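Local coordinates for hypothetical protein Atu2144 (Agrobacterium tumefaciens, PDB 2ODF) that is of unknown function but, as a member of the N-formylglutamate amidohydrolase family in the zinc exopeptidase clan, probably hydrolyses an N-acylated amino-acid substrate, at residues H131-S135 with T209-H213; V78-F82 with L126-F130; K147-T152 with L219-M223; T44-S48 with D107-N111. All blocks are in the same frame, centred on the assembly; numbering follows the deposited sequence.

Contact 1: residues H131-S135 with T209-H213; sequences HDRVS and TLRLH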
loop_
_atom_site.group_PDB
_atom_site.type_symbol
_atom_site.label_atom_id
_atom_site.label_comp_id
_atom_site.label_asym_id
_atom_site.label_seq_id
_atom_site.Cartn_x
_atom_site.Cartn_y
_atom_site.Cartn_z
ATOM N N HIS A 131 4.079 -6.937 5.917
ATOM C CA HIS A 131 5.004 -7.392 4.946
ATOM C C HIS A 131 6.384 -6.796 5.088
ATOM O O HIS A 131 7.332 -7.436 4.815
ATOM C CB HIS A 131 4.417 -7.320 3.561
ATOM C CG HIS A 131 3.280 -8.265 3.359
ATOM N ND1 HIS A 131 3.452 -9.617 3.279
ATOM C CD2 HIS A 131 1.954 -8.052 3.305
ATOM C CE1 HIS A 131 2.280 -10.194 3.160
ATOM N NE2 HIS A 131 1.358 -9.264 3.159
ATOM N N ASP A 132 6.468 -5.560 5.526
ATOM C CA ASP A 132 7.739 -4.917 5.728
ATOM C C ASP A 132 8.532 -5.654 6.835
ATOM O O ASP A 132 9.692 -5.767 6.775
ATOM C CB ASP A 132 7.570 -3.440 6.066
ATOM C CG ASP A 132 7.393 -2.538 4.832
ATOM O OD1 ASP A 132 7.436 -2.998 3.707
ATOM O OD2 ASP A 132 7.233 -1.366 5.028
ATOM N N ARG A 133 7.846 -6.086 7.857
ATOM C CA ARG A 133 8.506 -6.723 8.959
ATOM C C ARG A 133 9.006 -8.093 8.536
ATOM O O ARG A 133 10.055 -8.461 8.860
ATOM C CB ARG A 133 7.569 -6.871 10.131
ATOM C CG ARG A 133 8.217 -7.393 11.345
ATOM C CD ARG A 133 9.193 -6.431 11.898
ATOM N NE ARG A 133 9.548 -6.802 13.238
ATOM C CZ ARG A 133 8.831 -6.503 14.305
ATOM N NH1 ARG A 133 7.734 -5.811 14.184
ATOM N NH2 ARG A 133 9.224 -6.881 15.494
ATOM N N VAL A 134 8.202 -8.827 7.797
ATOM C CA VAL A 134 8.604 -10.108 7.275
ATOM C C VAL A 134 9.840 -9.906 6.413
ATOM O O VAL A 134 10.820 -10.529 6.584
ATOM C CB VAL A 134 7.478 -10.741 6.501
ATOM C CG1 VAL A 134 7.928 -11.948 5.798
ATOM C CG2 VAL A 134 6.275 -10.991 7.392
ATOM N N SER A 135 9.787 -8.955 5.517
ATOM C CA SER A 135 10.911 -8.643 4.681
ATOM C C SER A 135 12.188 -8.238 5.459
ATOM O O SER A 135 13.276 -8.574 5.103
ATOM C CB SER A 135 10.516 -7.548 3.704
ATOM O OG SER A 135 9.639 -8.039 2.754
ATOM N N THR A 209 1.628 -14.033 -0.147
ATOM C CA THR A 209 2.747 -13.953 0.790
ATOM C C THR A 209 4.010 -14.718 0.299
ATOM O O THR A 209 5.141 -14.247 0.447
ATOM C CB THR A 209 2.276 -14.421 2.194
ATOM O OG1 THR A 209 1.251 -13.507 2.670
ATOM C CG2 THR A 209 3.439 -14.495 3.154
ATOM N N LEU A 210 3.811 -15.898 -0.267
ATOM C CA LEU A 210 4.903 -16.661 -0.877
ATOM C C LEU A 210 5.522 -15.865 -2.069
ATOM O O LEU A 210 6.749 -15.759 -2.194
ATOM C CB LEU A 210 4.393 -18.019 -1.368
ATOM C CG LEU A 210 3.707 -18.932 -0.323
ATOM C CD1 LEU A 210 3.255 -20.267 -0.961
ATOM C CD2 LEU A 210 4.647 -19.114 0.889
ATOM N N ARG A 211 4.664 -15.302 -2.905
ATOM C CA ARG A 211 5.098 -14.465 -4.029
ATOM C C ARG A 211 5.900 -13.242 -3.578
ATOM O O ARG A 211 6.851 -12.861 -4.262
ATOM C CB ARG A 211 3.932 -14.034 -4.922
ATOM C CG ARG A 211 3.272 -15.172 -5.672
ATOM C CD ARG A 211 2.142 -14.734 -6.578
ATOM N NE ARG A 211 1.641 -15.897 -7.308
ATOM C CZ ARG A 211 0.562 -15.895 -8.073
ATOM N NH1 ARG A 211 -0.134 -14.777 -8.257
ATOM N NH2 ARG A 211 0.189 -17.024 -8.670
ATOM N N LEU A 212 5.540 -12.636 -2.441
ATOM C CA LEU A 212 6.268 -11.469 -1.928
ATOM C C LEU A 212 7.614 -11.786 -1.303
ATOM O O LEU A 212 8.564 -11.018 -1.455
ATOM C CB LEU A 212 5.433 -10.721 -0.883
ATOM C CG LEU A 212 4.142 -10.006 -1.315
ATOM C CD1 LEU A 212 3.662 -9.105 -0.176
ATOM C CD2 LEU A 212 4.343 -9.227 -2.621
ATOM N N HIS A 213 7.705 -12.897 -0.588
ATOM C CA HIS A 213 8.834 -13.131 0.321
ATOM C C HIS A 213 9.726 -14.332 0.013
ATOM O O HIS A 213 10.907 -14.291 0.340
ATOM C CB HIS A 213 8.312 -13.281 1.755
ATOM C CG HIS A 213 7.546 -12.085 2.242
ATOM N ND1 HIS A 213 8.142 -10.861 2.443
ATOM C CD2 HIS A 213 6.242 -11.933 2.584
ATOM C CE1 HIS A 213 7.233 -10.001 2.882
ATOM N NE2 HIS A 213 6.068 -10.619 2.954
#
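Two imidazoles meet rim to rim between helix 116-143 and the short helix 208-213, joined by a 2.8 Å hydrogen bond between H131 ND1 and H213 NE2. The geometry fits either ring as the donor; the bond is fairly straight at 163°. The ring planes lie only 19° apart. This is the tight part of the contact. V134 CG1 sits over the centre of the H213 ring, 3.4 Å from its centroid and almost on the ring normal, a clear CH-pi contact; L212 CB covers the opposite face nearer the rim. L212 CD1 does the same for H131, 3.6 Å from the ring centroid. T209 OG1 lies at the H131 edge, 3.5 Å from CE1, with its own hydrogen bond to E32, while H131 NE2 is bonded to C89 O. Both ends of the H131 ring are therefore held, which should fix its rotation.

Packing is looser toward S135, which is partly exposed. Its OG lies beside its own backbone N, bonding back to H131 O at 3.2 Å and standing at the edge of the H213 ring. R211 takes no part across the pair; it is salt-bridged to D174 and to E116 of the second subunit. With helix axes inclined at 49°, the arrangement is a buried helix-helix packing bridged by a histidine pair, against one side of the central mixed sheet.

Contact 2: residues V78-F82 with L126-F130; sequences VYQRF and LYVPF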
loop_
_atom_site.group_PDB
_atom_site.type_symbol
_atom_site.label_atom_id
_atom_site.label_comp_id
_atom_site.label_asym_id
_atom_site.label_seq_id
_atom_site.Cartn_x
_atom_site.Cartn_y
_atom_site.Cartn_z
ATOM N N VAL A 78 5.881 -14.506 12.832
ATOM C CA VAL A 78 5.339 -13.181 12.538
ATOM C C VAL A 78 3.871 -13.342 12.238
ATOM O O VAL A 78 3.490 -14.154 11.390
ATOM C CB VAL A 78 6.009 -12.520 11.339
ATOM C CG1 VAL A 78 5.437 -11.091 11.123
ATOM C CG2 VAL A 78 7.510 -12.485 11.531
ATOM N N TYR A 79 3.044 -12.568 12.937
ATOM C CA TYR A 79 1.612 -12.704 12.796
ATOM C C TYR A 79 0.922 -11.326 12.824
ATOM O O TYR A 79 1.446 -10.340 13.368
ATOM C CB TYR A 79 1.041 -13.680 13.816
ATOM C CG TYR A 79 1.075 -13.225 15.256
ATOM C CD1 TYR A 79 2.239 -13.356 16.021
ATOM C CD2 TYR A 79 -0.045 -12.694 15.863
ATOM C CE1 TYR A 79 2.283 -12.948 17.341
ATOM C CE2 TYR A 79 -0.008 -12.289 17.211
ATOM C CZ TYR A 79 1.163 -12.415 17.932
ATOM O OH TYR A 79 1.227 -12.006 19.261
ATOM N N GLN A 80 -0.234 -11.294 12.185
ATOM C CA GLN A 80 -1.078 -10.109 12.104
ATOM C C GLN A 80 -2.024 -10.112 13.285
ATOM O O GLN A 80 -2.671 -11.135 13.566
ATOM C CB GLN A 80 -1.799 -10.189 10.754
ATOM C CG GLN A 80 -2.750 -9.124 10.362
ATOM C CD GLN A 80 -2.293 -7.682 10.598
ATOM O OE1 GLN A 80 -1.507 -7.094 9.829
ATOM N NE2 GLN A 80 -2.863 -7.086 11.604
ATOM N N ARG A 81 -2.086 -8.991 14.002
ATOM C CA ARG A 81 -2.899 -8.897 15.220
ATOM C C ARG A 81 -4.360 -8.453 15.010
ATOM O O ARG A 81 -5.119 -8.427 15.959
ATOM C CB ARG A 81 -2.182 -8.001 16.240
ATOM C CG ARG A 81 -0.835 -8.590 16.653
ATOM C CD ARG A 81 -0.158 -7.822 17.734
ATOM N NE ARG A 81 -0.894 -7.883 18.992
ATOM C CZ ARG A 81 -1.651 -6.905 19.471
ATOM N NH1 ARG A 81 -1.783 -5.759 18.807
ATOM N NH2 ARG A 81 -2.280 -7.079 20.634
ATOM N N PHE A 82 -4.740 -8.122 13.774
ATOM C CA PHE A 82 -6.099 -7.714 13.441
ATOM C C PHE A 82 -6.670 -8.472 12.270
ATOM O O PHE A 82 -5.926 -9.051 11.460
ATOM C CB PHE A 82 -6.152 -6.178 13.199
ATOM C CG PHE A 82 -5.699 -5.395 14.403
ATOM C CD1 PHE A 82 -6.591 -5.044 15.395
ATOM C CD2 PHE A 82 -4.354 -5.131 14.590
ATOM C CE1 PHE A 82 -6.147 -4.409 16.535
ATOM C CE2 PHE A 82 -3.916 -4.497 15.697
ATOM C CZ PHE A 82 -4.806 -4.133 16.674
ATOM N N LEU A 126 -2.037 -1.793 8.208
ATOM C CA LEU A 126 -2.074 -3.239 8.366
ATOM C C LEU A 126 -1.199 -3.985 7.392
ATOM O O LEU A 126 -0.431 -4.808 7.825
ATOM C CB LEU A 126 -3.496 -3.769 8.267
ATOM C CG LEU A 126 -4.433 -3.335 9.408
ATOM C CD1 LEU A 126 -5.851 -3.775 9.058
ATOM C CD2 LEU A 126 -3.982 -3.847 10.822
ATOM N N TYR A 127 -1.297 -3.688 6.089
ATOM C CA TYR A 127 -0.689 -4.527 5.065
ATOM C C TYR A 127 0.795 -4.254 4.912
ATOM O O TYR A 127 1.616 -5.188 4.966
ATOM C CB TYR A 127 -1.452 -4.328 3.737
ATOM C CG TYR A 127 -0.857 -4.968 2.513
ATOM C CD1 TYR A 127 -0.928 -6.343 2.294
ATOM C CD2 TYR A 127 -0.260 -4.179 1.526
ATOM C CE1 TYR A 127 -0.404 -6.909 1.112
ATOM C CE2 TYR A 127 0.229 -4.728 0.373
ATOM C CZ TYR A 127 0.177 -6.073 0.162
ATOM O OH TYR A 127 0.722 -6.556 -1.011
ATOM N N VAL A 128 1.157 -2.979 4.777
ATOM C CA VAL A 128 2.557 -2.637 4.538
ATOM C C VAL A 128 3.428 -2.953 5.773
ATOM O O VAL A 128 4.499 -3.527 5.615
ATOM C CB VAL A 128 2.745 -1.206 3.907
ATOM C CG1 VAL A 128 4.246 -0.831 3.837
ATOM C CG2 VAL A 128 2.125 -1.159 2.472
ATOM N N PRO A 129 3.008 -2.578 6.998
ATOM C CA PRO A 129 3.805 -2.936 8.171
ATOM C C PRO A 129 4.043 -4.438 8.312
ATOM O O PRO A 129 5.176 -4.839 8.574
ATOM C CB PRO A 129 2.982 -2.364 9.369
ATOM C CG PRO A 129 2.241 -1.230 8.761
ATOM C CD PRO A 129 1.876 -1.701 7.378
ATOM N N PHE A 130 3.027 -5.251 8.044
ATOM C CA PHE A 130 3.130 -6.685 8.144
ATOM C C PHE A 130 4.209 -7.234 7.188
ATOM O O PHE A 130 5.157 -7.894 7.629
ATOM C CB PHE A 130 1.761 -7.347 7.921
ATOM C CG PHE A 130 1.794 -8.841 8.017
ATOM C CD1 PHE A 130 1.863 -9.468 9.259
ATOM C CD2 PHE A 130 1.779 -9.625 6.870
ATOM C CE1 PHE A 130 1.937 -10.857 9.329
ATOM C CE2 PHE A 130 1.863 -11.003 6.947
ATOM C CZ PHE A 130 1.946 -11.612 8.171
#
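This is a buried strand-on-helix packing: strand 77-80, next to the edge strand 16-19 of the central sheet, lies against the long helix 116-143. Over the short segments the two run antiparallel, at 176° with axes 9.8 Å apart, and side chains make the contact. F130 supplies most of the helix side. With CG anti to its backbone N (chi1 -180°), the ring reaches straight out to the strand and brings the CE1 corner against the backbone, 3.7 Å from Y79 C and 3.6 Å from Q80 N. The Y79 carbonyl carbon sits near the ring plane, so the phenyl meets the strand with its edge. V78 CG1 touches the same corner, 3.9 Å from F130 CE1.

Such helix-against-sheet layering is the basic unit of an alpha/beta sandwich, and here the strand's alternation sorts the residues: V78 and Q80 face the helix, whereas Y79 turns to L63 and R67 of helix 62-73. One turn before F130, L126 uses its CD2 branch as a wedge between Q80 and F82, 4.0 Å from F82 CB. The Q80 chain, bent at chi2, brings its amide alongside both L126 and F130. The F82 ring meets that of F8, which L126 also touches; Y127, pointing away from the strand, meets the F120 ring of the second subunit.

Contact 3: residues K147-T152 with L219-M223; sequences KVVVVT and LLNVM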
loop_
_atom_site.group_PDB
_atom_site.type_symbol
_atom_site.label_atom_id
_atom_site.label_comp_id
_atom_site.label_asym_id
_atom_site.label_seq_id
_atom_site.Cartn_x
_atom_site.Cartn_y
_atom_site.Cartn_z
ATOM N N LYS A 147 20.027 -19.899 6.511
ATOM C CA LYS A 147 18.943 -20.473 5.739
ATOM C C LYS A 147 17.604 -19.899 6.242
ATOM O O LYS A 147 17.426 -19.678 7.443
ATOM C CB LYS A 147 19.008 -21.989 5.878
ATOM C CG LYS A 147 18.025 -22.825 5.040
ATOM C CD LYS A 147 18.222 -24.308 5.388
ATOM C CE LYS A 147 17.298 -25.241 4.653
ATOM N NZ LYS A 147 17.344 -26.635 5.209
ATOM N N VAL A 148 16.715 -19.567 5.307
ATOM C CA VAL A 148 15.337 -19.158 5.623
ATOM C C VAL A 148 14.358 -20.044 4.870
ATOM O O VAL A 148 14.507 -20.245 3.664
ATOM C CB VAL A 148 15.037 -17.711 5.216
ATOM C CG1 VAL A 148 13.598 -17.379 5.596
ATOM C CG2 VAL A 148 16.043 -16.736 5.855
ATOM N N VAL A 149 13.413 -20.628 5.599
ATOM C CA VAL A 149 12.385 -21.483 5.027
ATOM C C VAL A 149 11.059 -20.812 5.417
ATOM O O VAL A 149 10.724 -20.690 6.608
ATOM C CB VAL A 149 12.423 -22.944 5.562
ATOM C CG1 VAL A 149 11.256 -23.781 4.980
ATOM C CG2 VAL A 149 13.795 -23.654 5.295
ATOM N N VAL A 150 10.328 -20.337 4.415
ATOM C CA VAL A 150 9.131 -19.523 4.676
ATOM C C VAL A 150 7.942 -20.438 4.767
ATOM O O VAL A 150 7.586 -21.093 3.803
ATOM C CB VAL A 150 8.926 -18.442 3.582
ATOM C CG1 VAL A 150 7.633 -17.581 3.852
ATOM C CG2 VAL A 150 10.174 -17.565 3.497
ATOM N N VAL A 151 7.293 -20.453 5.926
ATOM C CA VAL A 151 6.195 -21.383 6.142
ATOM C C VAL A 151 5.019 -20.581 6.639
ATOM O O VAL A 151 5.100 -19.991 7.709
ATOM C CB VAL A 151 6.551 -22.464 7.192
ATOM C CG1 VAL A 151 5.327 -23.388 7.428
ATOM C CG2 VAL A 151 7.805 -23.264 6.762
ATOM N N THR A 152 3.941 -20.539 5.864
ATOM C CA THR A 152 2.711 -19.882 6.314
ATOM C C THR A 152 1.682 -20.908 6.829
ATOM O O THR A 152 1.583 -22.046 6.337
ATOM C CB THR A 152 2.098 -18.981 5.228
ATOM O OG1 THR A 152 1.391 -19.764 4.275
ATOM C CG2 THR A 152 3.172 -18.199 4.466
ATOM N N LEU A 219 13.855 -18.950 -1.839
ATOM C CA LEU A 219 13.788 -19.593 -0.548
ATOM C C LEU A 219 12.803 -20.762 -0.578
ATOM O O LEU A 219 11.736 -20.677 -1.209
ATOM C CB LEU A 219 13.309 -18.573 0.504
ATOM C CG LEU A 219 14.073 -17.273 0.684
ATOM C CD1 LEU A 219 13.407 -16.368 1.756
ATOM C CD2 LEU A 219 15.526 -17.508 1.025
ATOM N N LEU A 220 13.157 -21.839 0.118
ATOM C CA LEU A 220 12.232 -22.931 0.312
ATOM C C LEU A 220 10.997 -22.367 1.008
ATOM O O LEU A 220 11.084 -21.467 1.863
ATOM C CB LEU A 220 12.860 -24.043 1.163
ATOM C CG LEU A 220 14.018 -24.872 0.578
ATOM C CD1 LEU A 220 14.690 -25.774 1.633
ATOM C CD2 LEU A 220 13.535 -25.710 -0.601
ATOM N N ASN A 221 9.842 -22.898 0.658
ATOM C CA ASN A 221 8.623 -22.356 1.190
ATOM C C ASN A 221 7.450 -23.277 1.032
ATOM O O ASN A 221 7.419 -24.112 0.159
ATOM C CB ASN A 221 8.312 -21.019 0.503
ATOM C CG ASN A 221 8.088 -21.160 -0.969
ATOM O OD1 ASN A 221 9.051 -21.268 -1.774
ATOM N ND2 ASN A 221 6.830 -21.137 -1.356
ATOM N N VAL A 222 6.464 -23.084 1.877
ATOM C CA VAL A 222 5.220 -23.811 1.739
ATOM C C VAL A 222 4.135 -23.067 2.501
ATOM O O VAL A 222 4.381 -22.345 3.455
ATOM C CB VAL A 222 5.358 -25.280 2.283
ATOM C CG1 VAL A 222 5.465 -25.277 3.855
ATOM C CG2 VAL A 222 4.208 -26.149 1.830
ATOM N N MET A 223 2.910 -23.284 2.079
ATOM C CA MET A 223 1.752 -22.784 2.786
ATOM C C MET A 223 0.978 -24.001 3.235
ATOM O O MET A 223 0.705 -24.886 2.442
ATOM C CB MET A 223 0.948 -21.904 1.823
ATOM C CG MET A 223 -0.449 -21.483 2.246
ATOM S SD MET A 223 -1.234 -20.269 1.129
ATOM C CE MET A 223 -2.810 -20.333 1.845
HETATM O O HOH W 1 15.504 -21.755 1.740
#
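At one end of this strand pair T152 has OG1 between its backbone N and carbonyl carbon (chi1 79°), which turns the hydroxyl onto the M223 side chain, 3.2 Å from CG. V222 likewise places CG1 between its N and carbonyl carbon (chi1 71°). This setting brings two branches together, V151 CG1 to V222 CG1 at 4.0 Å, in side chains that lie alongside and point the same way. On the other face L219 CD1 rests against V150 CG2 at 3.9 Å and also touches V148 CG1.

The backbones form a parallel pair, the axes 4.6 Å apart and 4° from parallel. V150 offers both its polar groups to the partner strand: its N donates to L220 O (2.9 Å), and its O accepts from V222 N nearly in line with the carbonyl bond. T152 N then bonds to V222 O at 3.0 Å, so V222 is gripped at both backbone groups. Before V150, a water links the two chain segments, donating to V148 O (2.6 Å) and accepting from L220 N.

Both segments belong to the middle of the mixed sheet. Strand 149-156 bonds on its other edge to strand 27-31. Helix 178-186 covers the face carrying V149 and V222, through L179 and M183; helix 208-213 packs through L210 on the face carrying T152 and M223, and I138 of helix 116-143 touches L219.

Contact 4: residues T44-S48 with D107-N111; sequences TLGLS and DIPGN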
loop_
_atom_site.group_PDB
_atom_site.type_symbol
_atom_site.label_atom_id
_atom_site.label_comp_id
_atom_site.label_asym_id
_atom_site.label_seq_id
_atom_site.Cartn_x
_atom_site.Cartn_y
_atom_site.Cartn_z
ATOM N N THR A 44 -18.446 -3.027 14.808
ATOM C CA THR A 44 -18.787 -4.378 14.356
ATOM C C THR A 44 -18.590 -4.606 12.836
ATOM O O THR A 44 -18.900 -5.668 12.333
ATOM C CB THR A 44 -20.259 -4.686 14.707
ATOM O OG1 THR A 44 -21.124 -3.864 13.920
ATOM C CG2 THR A 44 -20.530 -4.439 16.212
ATOM N N LEU A 45 -18.131 -3.592 12.108
ATOM C CA LEU A 45 -18.205 -3.586 10.629
ATOM C C LEU A 45 -19.612 -3.852 10.075
ATOM O O LEU A 45 -19.771 -4.220 8.916
ATOM C CB LEU A 45 -17.220 -4.592 10.027
ATOM C CG LEU A 45 -15.729 -4.286 10.166
ATOM C CD1 LEU A 45 -14.905 -5.545 9.813
ATOM C CD2 LEU A 45 -15.285 -3.091 9.324
ATOM N N GLY A 46 -20.625 -3.653 10.917
ATOM C CA GLY A 46 -22.001 -3.947 10.553
ATOM C C GLY A 46 -22.362 -5.414 10.577
ATOM O O GLY A 46 -23.394 -5.795 10.024
ATOM N N LEU A 47 -21.542 -6.235 11.252
ATOM C CA LEU A 47 -21.746 -7.688 11.318
ATOM C C LEU A 47 -22.292 -8.154 12.669
ATOM O O LEU A 47 -22.132 -7.494 13.707
ATOM C CB LEU A 47 -20.422 -8.440 11.061
ATOM C CG LEU A 47 -19.731 -8.182 9.731
ATOM C CD1 LEU A 47 -18.318 -8.789 9.727
ATOM C CD2 LEU A 47 -20.560 -8.727 8.552
ATOM N N SER A 48 -22.940 -9.310 12.633
ATOM C CA SER A 48 -23.488 -9.925 13.837
ATOM C C SER A 48 -22.390 -10.516 14.712
ATOM O O SER A 48 -21.318 -10.863 14.228
ATOM C CB SER A 48 -24.478 -11.023 13.454
ATOM O OG SER A 48 -23.791 -12.162 12.974
ATOM N N ASP A 107 -22.888 -10.093 3.715
ATOM C CA ASP A 107 -22.496 -8.753 3.354
ATOM C C ASP A 107 -21.776 -8.048 4.519
ATOM O O ASP A 107 -22.112 -8.243 5.693
ATOM C CB ASP A 107 -23.750 -7.989 2.961
ATOM C CG ASP A 107 -23.473 -6.560 2.648
ATOM O OD1 ASP A 107 -22.685 -6.293 1.703
ATOM O OD2 ASP A 107 -24.037 -5.701 3.347
ATOM N N ILE A 108 -20.756 -7.256 4.192
ATOM C CA ILE A 108 -19.973 -6.540 5.203
ATOM C C ILE A 108 -20.134 -5.034 5.016
ATOM O O ILE A 108 -19.349 -4.421 4.271
ATOM C CB ILE A 108 -18.462 -6.896 5.139
ATOM C CG1 ILE A 108 -18.267 -8.425 5.187
ATOM C CG2 ILE A 108 -17.698 -6.251 6.320
ATOM C CD1 ILE A 108 -16.915 -8.881 4.628
ATOM N N PRO A 109 -21.145 -4.429 5.673
ATOM C CA PRO A 109 -21.348 -2.979 5.485
ATOM C C PRO A 109 -20.113 -2.137 5.732
ATOM O O PRO A 109 -19.904 -1.146 5.034
ATOM C CB PRO A 109 -22.464 -2.629 6.505
ATOM C CG PRO A 109 -23.240 -3.880 6.625
ATOM C CD PRO A 109 -22.198 -5.009 6.525
ATOM N N GLY A 110 -19.272 -2.550 6.681
ATOM C CA GLY A 110 -18.038 -1.849 6.957
ATOM C C GLY A 110 -17.063 -1.831 5.811
ATOM O O GLY A 110 -16.135 -1.033 5.822
ATOM N N ASN A 111 -17.259 -2.712 4.832
ATOM C CA ASN A 111 -16.409 -2.751 3.637
ATOM C C ASN A 111 -17.080 -2.285 2.355
ATOM O O ASN A 111 -16.549 -2.474 1.242
ATOM C CB ASN A 111 -15.856 -4.171 3.483
ATOM C CG ASN A 111 -14.818 -4.505 4.553
ATOM O OD1 ASN A 111 -14.477 -3.651 5.369
ATOM N ND2 ASN A 111 -14.304 -5.742 4.543
#
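Hydrogen bonding across L45 and G110 is limited to one link, in which G110 N donates to L45 O at 2.8 Å. It is bent, 150° at the hydrogen, and the donor stands well above the carbonyl plane, 51° out of it. Each partner sits in a turn closed by its own backbone bond. T44 to L47 form a type I' beta turn, closed from L47 N to T44 O, and a short 3-10 segment at P109-G110 is closed from N111 N to I108 O.

Van der Waals contacts surround this bond. L45 CD2 lies 3.8 Å from G110 CA, and L45 CB makes an apolar contact with I108 CG2 at 4.1 Å. L47 CD2 lies 3.3 Å from D107 O and, in a second apolar contact, 4.1 Å from I108 CG1. P109 CD lies 3.5 Å from L45 O, and the ring comes close to G46, which has no side chain to collide with it.

Polar anchoring comes from outside the pair: N111 ND2 bonds to P100 O and L85 O, and its OD1 to R122 of helix 116-143. S48 caps the start of helix 49-52 through V51 N. The contact thus joins the loop between strand 27-31 and helix 49-52 to the loop between strand 106-107 and helix 116-143, with L85 packed against L45, L47 and I108.

From the N terminus, 44-48 comes first, after strand 27-31, and contact 4 closes its loop at 107-111. Strand 77-80 lies inside that loop, and contact 2 takes it on to 126-130, so contacts 4 and 2 cross. Contact 1 starts on the same helix, at 131-135, and reaches 209-213; contact 3 runs from 147-152 to 219-223, so these two cross as well. Contacts 1 and 2 touch through V134 and V78, and contacts 1 and 3 through T209 and T152. Contact 1, in the helix layer, thus links the two across the face of the sheet. Contact 4 lies apart, about 28 Å from contact 1 between centres, and joins two peripheral loops.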